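Long-range contacts in putative GGDEF domain membrane protein (Pseudomonas fluorescens, PDB 5EUH), which probably synthesises the second messenger cyclic di-GMP from two GTP molecules through its GGDEF domain, the part present here: residues 31-40 with 83-94; 19-27 with 130-141. All coordinates share one frame; numbering follows the deposited sequence.

Contact 1 (31-40 with 83-94); sequences KPLSLLMIDA and EEFSVILAETDS. With C2E (9,9'-[(2R,3R,3aS,5S,7aR,9R,10R,10aS,12S,14aR)-3,5,10,12-tetrahydroxy-5,12-dioxidooctahydro-2H,7H-difuro[3,2-d:3',2'-j][1,3,7,9,2,8]tetraoxadiphosphacyclododecine-2,9-diyl]bis(2-amino-1,9-dihydro-6H-purin-6-one)), chain E.
Leu36 and Val87 sit at the middle of an antiparallel strand pair in the central sheet of the GGDEF domain. Their backbones exchange two hydrogen bonds, and Ser34-Leu89 and Ile38-Phe85 are likewise hydrogen-bonded pairs. The face bearing these residues buries more surface across the pair. Leu36 CG, anti to its own carbonyl carbon (chi1 -61°), leans against Val87 CG2 at 3.7 Å and Leu89 CD1 at 3.8 Å, while Ile38 CD1 reaches Val87 CG1 at 3.9 Å. On the other face, Leu33 CD1 touches Ile88 CG2, and helices 12-29 and 138-154 cover Leu35, Met37 and Ile88. Both ends are looser. Within the GGEEF signature, this protein's form of the GGDEF motif, Glu83 O takes a weak bond from Ala40 N. At the exposed opposite end, Lys31 and Glu91 meet through CB and CG, with NZ and OE1 still 4.7 Å apart. Nearby, Ser34 OG donates to Thr92 O at 2.8 Å from above the carbonyl plane, tying the strand to the type II turn from Leu89 to Thr92. Thr92 OG1 donates to Ala90 O. From cyclic di-GMP, guanine N21 donates to Thr92 OG1 at 2.9 Å, almost straight (172°). Arg72 and Asp75, spaced as in the RxxD inhibitory site of this family, and the backbone N of Arg71 also bond the ligand, consistent with product inhibition.

Contact 2 (19-27 with 130-141); sequences LRHEWFRAQ and WTATSEISLEQL. With SO4 (sulfate ion), chain F.
Trp23, in helix 12-29, lies beside Leu138 at the start of helix 138-154, their CA atoms 7.0 Å apart, where the chain leaving the sheet at Trp130 passes through a type I turn (131-134). The motif at this helix start is a capping box formed by Ser137 and Gln140. Trp23 and Trp130 make a T-shaped (edge-to-face) pair: the six-membered rim of Trp23 points at the five-membered ring of Trp130, centroids 4.7 Å apart and planes at 68°. With CG anti to the backbone N (chi1 171°), the Trp23 indole swings across to 130-141. Leu138 CB rests over the five-membered ring of Trp23 in a CH-pi contact, 4.0 Å from its centroid. Gln27 NE2 sits off-centre over the opposite face of Trp23 and also near Trp130 CZ2, its amide at 53° to the Trp130 ring. Leu138 CD1 fills in against Leu19 CG at 3.7 Å, while its CD2 branch meets Arg20 CG, the side chains crossing at about a right angle. Ala26 CB meets Trp130 CZ3. On the surface, Arg20 turns its guanidinium to a sulfate, probably from the crystallisation liquor, whose O4 accepts at the group's edge from NE at 3.0 Å and NH2 at 2.7 Å.

Contact 1 is the buried centre of the domain, two neighbouring sheet strands joined by regular backbone hydrogen bonds; contact 2 lies nearer the surface, where a helix meets a loop and a helix start through aromatic and aliphatic side chains. Residues 31-94 lie between 27 and 130, so contact 1 is nested within the loop closed by contact 2. The two join at the sheet end: Leu33 O and Trp130 N are probably hydrogen-bonded at 2.8 Å, and Ala26 CB packs on Lys31 O. Leu19 and Leu141 carry the apolar layer of contact 2 onto Leu35. Thr92 of contact 1 lines the cyclic di-GMP pocket, about 10 Å from Ala26 of contact 2 (side chains).

Contact 1 (31-40 with 83-94)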
loop_
_atom_site.group_PDB
_atom_site.type_symbol
_atom_site.label_atom_id
_atom_site.label_comp_id
_atom_site.label_asym_id
_atom_site.label_seq_id
_atom_site.Cartn_x
_atom_site.Cartn_y
_atom_site.Cartn_z
ATOM N N LYS A 31 -16.772 0.268 -12.499
ATOM C CA LYS A 31 -16.537 0.766 -11.151
ATOM C C LYS A 31 -15.068 1.136 -10.972
ATOM O O LYS A 31 -14.189 0.428 -11.468
ATOM C CB LYS A 31 -16.922 -0.282 -10.115
ATOM C CG LYS A 31 -18.303 -0.870 -10.313
ATOM C CD LYS A 31 -19.297 -0.323 -9.310
ATOM C CE LYS A 31 -20.557 -1.171 -9.297
ATOM N NZ LYS A 31 -21.569 -0.674 -8.323
ATOM N N PRO A 32 -14.784 2.228 -10.264
ATOM C CA PRO A 32 -13.393 2.670 -10.121
ATOM C C PRO A 32 -12.537 1.634 -9.407
ATOM O O PRO A 32 -12.969 1.000 -8.444
ATOM C CB PRO A 32 -13.512 3.960 -9.301
ATOM C CG PRO A 32 -14.841 3.865 -8.630
ATOM C CD PRO A 32 -15.724 3.134 -9.585
ATOM N N LEU A 33 -11.311 1.469 -9.895
ATOM C CA LEU A 33 -10.344 0.533 -9.337
ATOM C C LEU A 33 -9.106 1.313 -8.921
ATOM O O LEU A 33 -8.426 1.899 -9.770
ATOM C CB LEU A 33 -9.989 -0.553 -10.356
ATOM C CG LEU A 33 -8.888 -1.531 -9.955
ATOM C CD1 LEU A 33 -9.352 -2.427 -8.822
ATOM C CD2 LEU A 33 -8.452 -2.352 -11.155
ATOM N N SER A 34 -8.812 1.317 -7.623
ATOM C CA SER A 34 -7.710 2.086 -7.066
ATOM C C SER A 34 -6.588 1.165 -6.606
ATOM O O SER A 34 -6.820 0.021 -6.208
ATOM C CB SER A 34 -8.177 2.946 -5.890
ATOM O OG SER A 34 -9.113 3.919 -6.314
ATOM N N LEU A 35 -5.366 1.683 -6.663
ATOM C CA LEU A 35 -4.183 0.992 -6.179
ATOM C C LEU A 35 -3.489 1.833 -5.120
ATOM O O LEU A 35 -3.533 3.064 -5.156
ATOM C CB LEU A 35 -3.200 0.702 -7.315
ATOM C CG LEU A 35 -3.191 -0.704 -7.905
ATOM C CD1 LEU A 35 -4.550 -1.055 -8.479
ATOM C CD2 LEU A 35 -2.115 -0.793 -8.969
ATOM N N LEU A 36 -2.842 1.153 -4.177
ATOM C CA LEU A 36 -2.024 1.796 -3.160
ATOM C C LEU A 36 -0.653 1.142 -3.149
ATOM O O LEU A 36 -0.550 -0.087 -3.099
ATOM C CB LEU A 36 -2.651 1.690 -1.767
ATOM C CG LEU A 36 -4.021 2.308 -1.496
ATOM C CD1 LEU A 36 -4.282 2.307 -0.000
ATOM C CD2 LEU A 36 -4.118 3.709 -2.056
ATOM N N MET A 37 0.393 1.960 -3.200
ATOM C CA MET A 37 1.766 1.500 -3.036
ATOM C C MET A 37 2.308 2.106 -1.751
ATOM O O MET A 37 2.398 3.331 -1.631
ATOM C CB MET A 37 2.630 1.891 -4.231
ATOM C CG MET A 37 2.213 1.243 -5.530
ATOM S SD MET A 37 2.526 -0.528 -5.560
ATOM C CE MET A 37 1.979 -0.908 -7.222
ATOM N N ILE A 38 2.659 1.253 -0.798
ATOM C CA ILE A 38 3.010 1.676 0.552
ATOM C C ILE A 38 4.420 1.188 0.841
ATOM O O ILE A 38 4.643 -0.012 1.041
ATOM C CB ILE A 38 2.017 1.140 1.590
ATOM C CG1 ILE A 38 0.590 1.524 1.197
ATOM C CG2 ILE A 38 2.357 1.668 2.970
ATOM C CD1 ILE A 38 -0.470 0.875 2.037
ATOM N N ASP A 39 5.369 2.116 0.870
ATOM C CA ASP A 39 6.763 1.815 1.148
ATOM C C ASP A 39 7.146 2.398 2.501
ATOM O O ASP A 39 6.692 3.485 2.868
ATOM C CB ASP A 39 7.668 2.384 0.053
ATOM C CG ASP A 39 9.010 1.686 -0.019
ATOM O OD1 ASP A 39 9.805 1.822 0.932
ATOM O OD2 ASP A 39 9.277 1.009 -1.032
ATOM N N ALA A 40 7.970 1.665 3.244
ATOM C CA ALA A 40 8.461 2.148 4.526
ATOM C C ALA A 40 9.566 3.174 4.316
ATOM O O ALA A 40 10.407 3.029 3.424
ATOM C CB ALA A 40 8.974 0.986 5.376
ATOM N N GLU A 83 10.226 -4.343 1.286
ATOM C CA GLU A 83 9.814 -3.243 2.143
ATOM C C GLU A 83 8.549 -2.547 1.661
ATOM O O GLU A 83 8.146 -1.555 2.276
ATOM C CB GLU A 83 10.943 -2.210 2.265
ATOM C CG GLU A 83 12.202 -2.754 2.912
ATOM C CD GLU A 83 13.447 -2.012 2.482
ATOM O OE1 GLU A 83 13.312 -0.923 1.887
ATOM O OE2 GLU A 83 14.559 -2.521 2.732
ATOM N N GLU A 84 7.915 -3.026 0.598
ATOM C CA GLU A 84 6.714 -2.414 0.055
ATOM C C GLU A 84 5.471 -3.204 0.443
ATOM O O GLU A 84 5.539 -4.362 0.864
ATOM C CB GLU A 84 6.789 -2.314 -1.471
ATOM C CG GLU A 84 7.826 -1.348 -2.007
ATOM C CD GLU A 84 9.189 -1.986 -2.177
ATOM O OE1 GLU A 84 9.418 -3.069 -1.600
ATOM O OE2 GLU A 84 10.030 -1.404 -2.893
ATOM N N PHE A 85 4.322 -2.552 0.285
ATOM C CA PHE A 85 3.018 -3.188 0.398
ATOM C C PHE A 85 2.118 -2.611 -0.679
ATOM O O PHE A 85 2.019 -1.388 -0.817
ATOM C CB PHE A 85 2.388 -2.964 1.775
ATOM C CG PHE A 85 2.902 -3.887 2.838
ATOM C CD1 PHE A 85 2.518 -5.217 2.863
ATOM C CD2 PHE A 85 3.754 -3.423 3.822
ATOM C CE1 PHE A 85 2.986 -6.066 3.844
ATOM C CE2 PHE A 85 4.224 -4.268 4.804
ATOM C CZ PHE A 85 3.839 -5.591 4.815
ATOM N N SER A 86 1.470 -3.485 -1.438
ATOM C CA SER A 86 0.502 -3.085 -2.446
ATOM C C SER A 86 -0.873 -3.604 -2.055
ATOM O O SER A 86 -1.012 -4.752 -1.624
ATOM C CB SER A 86 0.893 -3.615 -3.827
ATOM O OG SER A 86 0.106 -3.019 -4.842
ATOM N N VAL A 87 -1.888 -2.751 -2.185
ATOM C CA VAL A 87 -3.258 -3.117 -1.854
ATOM C C VAL A 87 -4.156 -2.801 -3.041
ATOM O O VAL A 87 -3.950 -1.806 -3.747
ATOM C CB VAL A 87 -3.757 -2.410 -0.569
ATOM C CG1 VAL A 87 -2.587 -1.870 0.242
ATOM C CG2 VAL A 87 -4.750 -1.301 -0.883
ATOM N N ILE A 88 -5.131 -3.673 -3.284
ATOM C CA ILE A 88 -6.149 -3.463 -4.305
ATOM C C ILE A 88 -7.403 -2.950 -3.619
ATOM O O ILE A 88 -7.839 -3.508 -2.605
ATOM C CB ILE A 88 -6.448 -4.758 -5.082
ATOM C CG1 ILE A 88 -5.175 -5.330 -5.698
ATOM C CG2 ILE A 88 -7.477 -4.500 -6.167
ATOM C CD1 ILE A 88 -5.403 -6.628 -6.439
ATOM N N LEU A 89 -7.977 -1.884 -4.160
ATOM C CA LEU A 89 -9.207 -1.293 -3.646
ATOM C C LEU A 89 -10.217 -1.316 -4.782
ATOM O O LEU A 89 -10.435 -0.311 -5.457
ATOM C CB LEU A 89 -8.970 0.115 -3.135
ATOM C CG LEU A 89 -7.942 0.280 -2.018
ATOM C CD1 LEU A 89 -7.727 1.751 -1.725
ATOM C CD2 LEU A 89 -8.389 -0.457 -0.770
ATOM N N ALA A 90 -10.824 -2.477 -4.998
ATOM C CA ALA A 90 -11.824 -2.599 -6.046
ATOM C C ALA A 90 -13.074 -1.818 -5.673
ATOM O O ALA A 90 -13.438 -1.717 -4.498
ATOM C CB ALA A 90 -12.172 -4.062 -6.287
ATOM N N GLU A 91 -13.724 -1.254 -6.690
ATOM C CA GLU A 91 -14.958 -0.487 -6.523
ATOM C C GLU A 91 -14.775 0.645 -5.516
ATOM O O GLU A 91 -15.669 0.953 -4.728
ATOM C CB GLU A 91 -16.117 -1.401 -6.131
ATOM C CG GLU A 91 -16.257 -2.593 -7.055
ATOM C CD GLU A 91 -17.501 -3.402 -6.787
ATOM O OE1 GLU A 91 -18.261 -3.031 -5.870
ATOM O OE2 GLU A 91 -17.716 -4.406 -7.498
ATOM N N THR A 92 -13.597 1.265 -5.545
ATOM C CA THR A 92 -13.262 2.394 -4.689
ATOM C C THR A 92 -12.722 3.517 -5.560
ATOM O O THR A 92 -11.799 3.299 -6.349
ATOM C CB THR A 92 -12.227 2.002 -3.632
ATOM O OG1 THR A 92 -12.739 0.931 -2.830
ATOM C CG2 THR A 92 -11.903 3.185 -2.738
ATOM N N ASP A 93 -13.299 4.708 -5.425
ATOM C CA ASP A 93 -12.867 5.843 -6.228
ATOM C C ASP A 93 -11.631 6.488 -5.604
ATOM O O ASP A 93 -11.159 6.088 -4.536
ATOM C CB ASP A 93 -14.005 6.850 -6.387
ATOM C CG ASP A 93 -14.362 7.545 -5.088
ATOM O OD1 ASP A 93 -14.025 7.018 -4.008
ATOM O OD2 ASP A 93 -14.991 8.622 -5.149
ATOM N N SER A 94 -11.099 7.507 -6.283
ATOM C CA SER A 94 -9.854 8.124 -5.836
ATOM C C SER A 94 -10.031 8.830 -4.498
ATOM O O SER A 94 -9.129 8.806 -3.655
ATOM C CB SER A 94 -9.344 9.100 -6.895
ATOM O OG SER A 94 -8.092 9.647 -6.520
HETATM P P1 C2E E . -18.117 5.197 1.716
HETATM O O2P C2E E . -19.093 6.224 1.202
HETATM O O1P C2E E . -18.136 3.795 1.164
HETATM O "O5'" C2E E . -18.229 5.104 3.318
HETATM C "C5'" C2E E . -19.212 5.878 4.000
HETATM C "C4'" C2E E . -19.176 5.626 5.503
HETATM O "O4'" C2E E . -20.141 4.622 5.818
HETATM C "C3'" C2E E . -17.839 5.117 6.021
HETATM O "O3'" C2E E . -17.045 6.161 6.569
HETATM C "C2'" C2E E . -18.225 4.173 7.135
HETATM O "O2'" C2E E . -18.172 4.856 8.390
HETATM C "C1'" C2E E . -19.654 3.766 6.848
HETATM N N9 C2E E . -19.606 2.382 6.337
HETATM C C8 C2E E . -19.715 2.019 5.049
HETATM N N7 C2E E . -19.622 0.675 4.920
HETATM C C5 C2E E . -19.444 0.160 6.149
HETATM C C6 C2E E . -19.273 -1.188 6.725
HETATM O O6 C2E E . -19.274 -2.200 5.994
HETATM N N1 C2E E . -19.120 -1.287 8.051
HETATM C C2 C2E E . -19.115 -0.215 8.864
HETATM N N2 C2E E . -18.951 -0.405 10.197
HETATM N N3 C2E E . -19.268 1.050 8.400
HETATM C C4 C2E E . -19.433 1.291 7.080
HETATM P P11 C2E E . -15.439 6.090 6.464
HETATM O O21 C2E E . -14.881 7.465 6.740
HETATM O O11 C2E E . -14.943 4.908 7.257
HETATM O O5A C2E E . -15.249 5.758 4.905
HETATM C C5A C2E E . -14.717 6.739 4.022
HETATM C C4A C2E E . -14.491 6.121 2.652
HETATM O O4A C2E E . -13.304 5.339 2.700
HETATM C C3A C2E E . -15.580 5.148 2.240
HETATM O O3A C2E E . -16.630 5.772 1.517
HETATM C C2A C2E E . -14.860 4.145 1.370
HETATM O O2A C2E E . -14.885 4.573 0.008
HETATM C C1A C2E E . -13.436 4.188 1.871
HETATM N N91 C2E E . -13.172 3.004 2.709
HETATM C C81 C2E E . -13.151 2.988 4.051
HETATM N N71 C2E E . -12.870 1.745 4.508
HETATM C C51 C2E E . -12.710 0.949 3.439
HETATM C C61 C2E E . -12.399 -0.475 3.207
HETATM O O61 C2E E . -12.214 -1.252 4.167
HETATM N N11 C2E E . -12.322 -0.897 1.940
HETATM C C21 C2E E . -12.515 -0.085 0.886
HETATM N N21 C2E E . -12.420 -0.594 -0.367
HETATM N N31 C2E E . -12.805 1.230 1.029
HETATM C C41 C2E E . -12.911 1.785 2.255
#

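Contact 2 (19-27 with 130-141)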
loop_
_atom_site.group_PDB
_atom_site.type_symbol
_atom_site.label_atom_id
_atom_site.label_comp_id
_atom_site.label_asym_id
_atom_site.label_seq_id
_atom_site.Cartn_x
_atom_site.Cartn_y
_atom_site.Cartn_z
ATOM N N LEU A 19 -5.117 -8.807 -9.347
ATOM C CA LEU A 19 -5.303 -7.530 -10.023
ATOM C C LEU A 19 -5.678 -7.718 -11.486
ATOM O O LEU A 19 -6.436 -6.913 -12.036
ATOM C CB LEU A 19 -4.037 -6.685 -9.898
ATOM C CG LEU A 19 -4.085 -5.281 -10.496
ATOM C CD1 LEU A 19 -5.250 -4.488 -9.927
ATOM C CD2 LEU A 19 -2.774 -4.569 -10.236
ATOM N N ARG A 20 -5.163 -8.765 -12.132
ATOM C CA ARG A 20 -5.540 -9.028 -13.516
ATOM C C ARG A 20 -7.017 -9.379 -13.623
ATOM O O ARG A 20 -7.709 -8.912 -14.533
ATOM C CB ARG A 20 -4.680 -10.148 -14.097
ATOM C CG ARG A 20 -3.271 -9.722 -14.455
ATOM C CD ARG A 20 -2.563 -10.788 -15.271
ATOM N NE ARG A 20 -2.233 -11.964 -14.475
ATOM C CZ ARG A 20 -1.053 -12.162 -13.898
ATOM N NH1 ARG A 20 -0.091 -11.261 -14.031
ATOM N NH2 ARG A 20 -0.834 -13.262 -13.192
ATOM N N HIS A 21 -7.517 -10.204 -12.701
ATOM C CA HIS A 21 -8.931 -10.562 -12.716
ATOM C C HIS A 21 -9.802 -9.386 -12.297
ATOM O O HIS A 21 -10.845 -9.130 -12.908
ATOM C CB HIS A 21 -9.171 -11.770 -11.813
ATOM C CG HIS A 21 -8.620 -13.047 -12.362
ATOM N ND1 HIS A 21 -7.972 -13.979 -11.580
ATOM C CD2 HIS A 21 -8.619 -13.546 -13.620
ATOM C CE1 HIS A 21 -7.594 -14.996 -12.333
ATOM N NE2 HIS A 21 -7.976 -14.759 -13.576
ATOM N N GLU A 22 -9.390 -8.655 -11.261
ATOM C CA GLU A 22 -10.131 -7.469 -10.856
ATOM C C GLU A 22 -10.090 -6.384 -11.921
ATOM O O GLU A 22 -10.957 -5.504 -11.929
ATOM C CB GLU A 22 -9.578 -6.930 -9.539
ATOM C CG GLU A 22 -10.570 -6.099 -8.759
ATOM C CD GLU A 22 -11.750 -6.917 -8.273
ATOM O OE1 GLU A 22 -12.902 -6.524 -8.549
ATOM O OE2 GLU A 22 -11.525 -7.948 -7.608
ATOM N N TRP A 23 -9.103 -6.429 -12.816
ATOM C CA TRP A 23 -9.036 -5.471 -13.913
ATOM C C TRP A 23 -10.162 -5.702 -14.912
ATOM O O TRP A 23 -10.944 -4.791 -15.205
ATOM C CB TRP A 23 -7.675 -5.565 -14.603
ATOM C CG TRP A 23 -7.598 -4.781 -15.869
ATOM C CD1 TRP A 23 -7.623 -5.272 -17.139
ATOM C CD2 TRP A 23 -7.501 -3.360 -15.990
ATOM N NE1 TRP A 23 -7.542 -4.247 -18.043
ATOM C CE2 TRP A 23 -7.466 -3.060 -17.363
ATOM C CE3 TRP A 23 -7.436 -2.311 -15.069
ATOM C CZ2 TRP A 23 -7.368 -1.758 -17.839
ATOM C CZ3 TRP A 23 -7.340 -1.021 -15.542
ATOM C CH2 TRP A 23 -7.306 -0.754 -16.916
ATOM N N PHE A 24 -10.254 -6.921 -15.452
ATOM C CA PHE A 24 -11.291 -7.227 -16.432
ATOM C C PHE A 24 -12.683 -7.095 -15.836
ATOM O O PHE A 24 -13.647 -6.832 -16.562
ATOM C CB PHE A 24 -11.099 -8.636 -16.988
ATOM C CG PHE A 24 -9.854 -8.800 -17.801
ATOM C CD1 PHE A 24 -9.768 -8.264 -19.073
ATOM C CD2 PHE A 24 -8.771 -9.494 -17.299
ATOM C CE1 PHE A 24 -8.623 -8.416 -19.824
ATOM C CE2 PHE A 24 -7.625 -9.647 -18.046
ATOM C CZ PHE A 24 -7.551 -9.108 -19.309
ATOM N N ARG A 25 -12.810 -7.286 -14.524
ATOM C CA ARG A 25 -14.106 -7.119 -13.880
ATOM C C ARG A 25 -14.534 -5.658 -13.910
ATOM O O ARG A 25 -15.668 -5.338 -14.282
ATOM C CB ARG A 25 -14.043 -7.644 -12.445
ATOM C CG ARG A 25 -15.392 -8.000 -11.851
ATOM C CD ARG A 25 -15.280 -8.288 -10.369
ATOM N NE ARG A 25 -16.575 -8.610 -9.779
ATOM C CZ ARG A 25 -16.830 -9.721 -9.098
ATOM N NH1 ARG A 25 -15.875 -10.621 -8.910
ATOM N NH2 ARG A 25 -18.041 -9.931 -8.600
ATOM N N ALA A 26 -13.626 -4.752 -13.538
ATOM C CA ALA A 26 -13.939 -3.327 -13.562
ATOM C C ALA A 26 -14.175 -2.824 -14.979
ATOM O O ALA A 26 -14.884 -1.831 -15.172
ATOM C CB ALA A 26 -12.816 -2.533 -12.897
ATOM N N GLN A 27 -13.586 -3.484 -15.979
ATOM C CA GLN A 27 -13.843 -3.104 -17.364
ATOM C C GLN A 27 -15.314 -3.280 -17.713
ATOM O O GLN A 27 -15.874 -2.498 -18.488
ATOM C CB GLN A 27 -12.970 -3.927 -18.309
ATOM C CG GLN A 27 -11.478 -3.724 -18.130
ATOM C CD GLN A 27 -11.029 -2.328 -18.501
ATOM O OE1 GLN A 27 -11.092 -1.932 -19.665
ATOM N NE2 GLN A 27 -10.573 -1.571 -17.511
ATOM N N TRP A 130 -8.276 3.844 -11.753
ATOM C CA TRP A 130 -8.911 3.692 -13.054
ATOM C C TRP A 130 -10.391 4.026 -12.928
ATOM O O TRP A 130 -11.045 3.604 -11.971
ATOM C CB TRP A 130 -8.733 2.267 -13.581
ATOM C CG TRP A 130 -9.446 2.014 -14.869
ATOM C CD1 TRP A 130 -8.939 2.156 -16.125
ATOM C CD2 TRP A 130 -10.798 1.571 -15.029
ATOM N NE1 TRP A 130 -9.891 1.834 -17.059
ATOM C CE2 TRP A 130 -11.043 1.470 -16.411
ATOM C CE3 TRP A 130 -11.827 1.252 -14.138
ATOM C CZ2 TRP A 130 -12.271 1.064 -16.922
ATOM C CZ3 TRP A 130 -13.042 0.853 -14.646
ATOM C CH2 TRP A 130 -13.256 0.761 -16.024
ATOM N N THR A 131 -10.914 4.792 -13.879
ATOM C CA THR A 131 -12.329 5.114 -13.908
ATOM C C THR A 131 -12.920 4.678 -15.242
ATOM O O THR A 131 -12.198 4.369 -16.193
ATOM C CB THR A 131 -12.579 6.609 -13.668
ATOM O OG1 THR A 131 -12.018 7.376 -14.739
ATOM C CG2 THR A 131 -11.959 7.048 -12.349
ATOM N N ALA A 132 -14.253 4.658 -15.300
ATOM C CA ALA A 132 -14.939 4.021 -16.421
ATOM C C ALA A 132 -14.647 4.700 -17.754
ATOM O O ALA A 132 -14.714 4.052 -18.805
ATOM C CB ALA A 132 -16.442 3.994 -16.164
ATOM N N THR A 133 -14.313 5.985 -17.740
ATOM C CA THR A 133 -14.007 6.718 -18.960
ATOM C C THR A 133 -12.513 6.792 -19.251
ATOM O O THR A 133 -12.128 7.317 -20.298
ATOM C CB THR A 133 -14.595 8.130 -18.887
ATOM O OG1 THR A 133 -14.293 8.703 -17.610
ATOM C CG2 THR A 133 -16.104 8.076 -19.047
ATOM N N SER A 134 -11.669 6.270 -18.365
ATOM C CA SER A 134 -10.234 6.285 -18.601
ATOM C C SER A 134 -9.858 5.292 -19.694
ATOM O O SER A 134 -10.522 4.272 -19.896
ATOM C CB SER A 134 -9.478 5.959 -17.314
ATOM O OG SER A 134 -8.084 5.887 -17.544
ATOM N N GLU A 135 -8.778 5.604 -20.407
ATOM C CA GLU A 135 -8.294 4.772 -21.497
ATOM C C GLU A 135 -6.993 4.062 -21.166
ATOM O O GLU A 135 -6.443 3.370 -22.028
ATOM C CB GLU A 135 -8.110 5.616 -22.763
ATOM C CG GLU A 135 -9.411 6.032 -23.421
ATOM C CD GLU A 135 -9.859 5.052 -24.486
ATOM O OE1 GLU A 135 -8.997 4.575 -25.254
ATOM O OE2 GLU A 135 -11.071 4.758 -24.558
ATOM N N ILE A 136 -6.486 4.205 -19.944
ATOM C CA ILE A 136 -5.205 3.615 -19.577
ATOM C C ILE A 136 -5.342 2.100 -19.518
ATOM O O ILE A 136 -6.453 1.561 -19.568
ATOM C CB ILE A 136 -4.697 4.171 -18.234
ATOM C CG1 ILE A 136 -5.588 3.693 -17.091
ATOM C CG2 ILE A 136 -4.643 5.686 -18.280
ATOM C CD1 ILE A 136 -5.093 4.106 -15.728
ATOM N N SER A 137 -4.216 1.409 -19.415
ATOM C CA SER A 137 -4.177 -0.038 -19.302
ATOM C C SER A 137 -3.794 -0.424 -17.879
ATOM O O SER A 137 -3.608 0.425 -17.004
ATOM C CB SER A 137 -3.200 -0.632 -20.316
ATOM O OG SER A 137 -1.866 -0.313 -19.974
ATOM N N LEU A 138 -3.674 -1.732 -17.649
ATOM C CA LEU A 138 -3.317 -2.204 -16.319
ATOM C C LEU A 138 -1.866 -1.882 -15.994
ATOM O O LEU A 138 -1.539 -1.546 -14.851
ATOM C CB LEU A 138 -3.580 -3.705 -16.210
ATOM C CG LEU A 138 -3.416 -4.321 -14.821
ATOM C CD1 LEU A 138 -4.299 -3.604 -13.811
ATOM C CD2 LEU A 138 -3.738 -5.804 -14.868
ATOM N N GLU A 139 -0.981 -1.974 -16.989
ATOM C CA GLU A 139 0.417 -1.630 -16.762
ATOM C C GLU A 139 0.573 -0.144 -16.471
ATOM O O GLU A 139 1.398 0.250 -15.641
ATOM C CB GLU A 139 1.256 -2.033 -17.972
ATOM C CG GLU A 139 2.741 -1.795 -17.798
ATOM C CD GLU A 139 3.520 -2.079 -19.062
ATOM O OE1 GLU A 139 2.883 -2.304 -20.112
ATOM O OE2 GLU A 139 4.768 -2.081 -19.007
ATOM N N GLN A 140 -0.217 0.695 -17.144
ATOM C CA GLN A 140 -0.180 2.124 -16.869
ATOM C C GLN A 140 -0.768 2.444 -15.500
ATOM O O GLN A 140 -0.338 3.404 -14.853
ATOM C CB GLN A 140 -0.921 2.884 -17.968
ATOM C CG GLN A 140 -0.450 2.522 -19.365
ATOM C CD GLN A 140 -1.014 3.429 -20.435
ATOM O OE1 GLN A 140 -2.207 3.392 -20.737
ATOM N NE2 GLN A 140 -0.154 4.252 -21.019
ATOM N N LEU A 141 -1.740 1.651 -15.045
ATOM C CA LEU A 141 -2.310 1.852 -13.717
ATOM C C LEU A 141 -1.289 1.538 -12.631
ATOM O O LEU A 141 -1.150 2.288 -11.658
ATOM C CB LEU A 141 -3.555 0.982 -13.549
ATOM C CG LEU A 141 -4.332 1.161 -12.246
ATOM C CD1 LEU A 141 -5.134 2.448 -12.281
ATOM C CD2 LEU A 141 -5.229 -0.030 -11.991
HETATM S S SO4 F . -3.915 -15.377 -14.811
HETATM O O1 SO4 F . -4.873 -14.322 -15.125
HETATM O O2 SO4 F . -4.590 -16.442 -14.078
HETATM O O3 SO4 F . -3.356 -15.913 -16.048
HETATM O O4 SO4 F . -2.841 -14.828 -13.992
#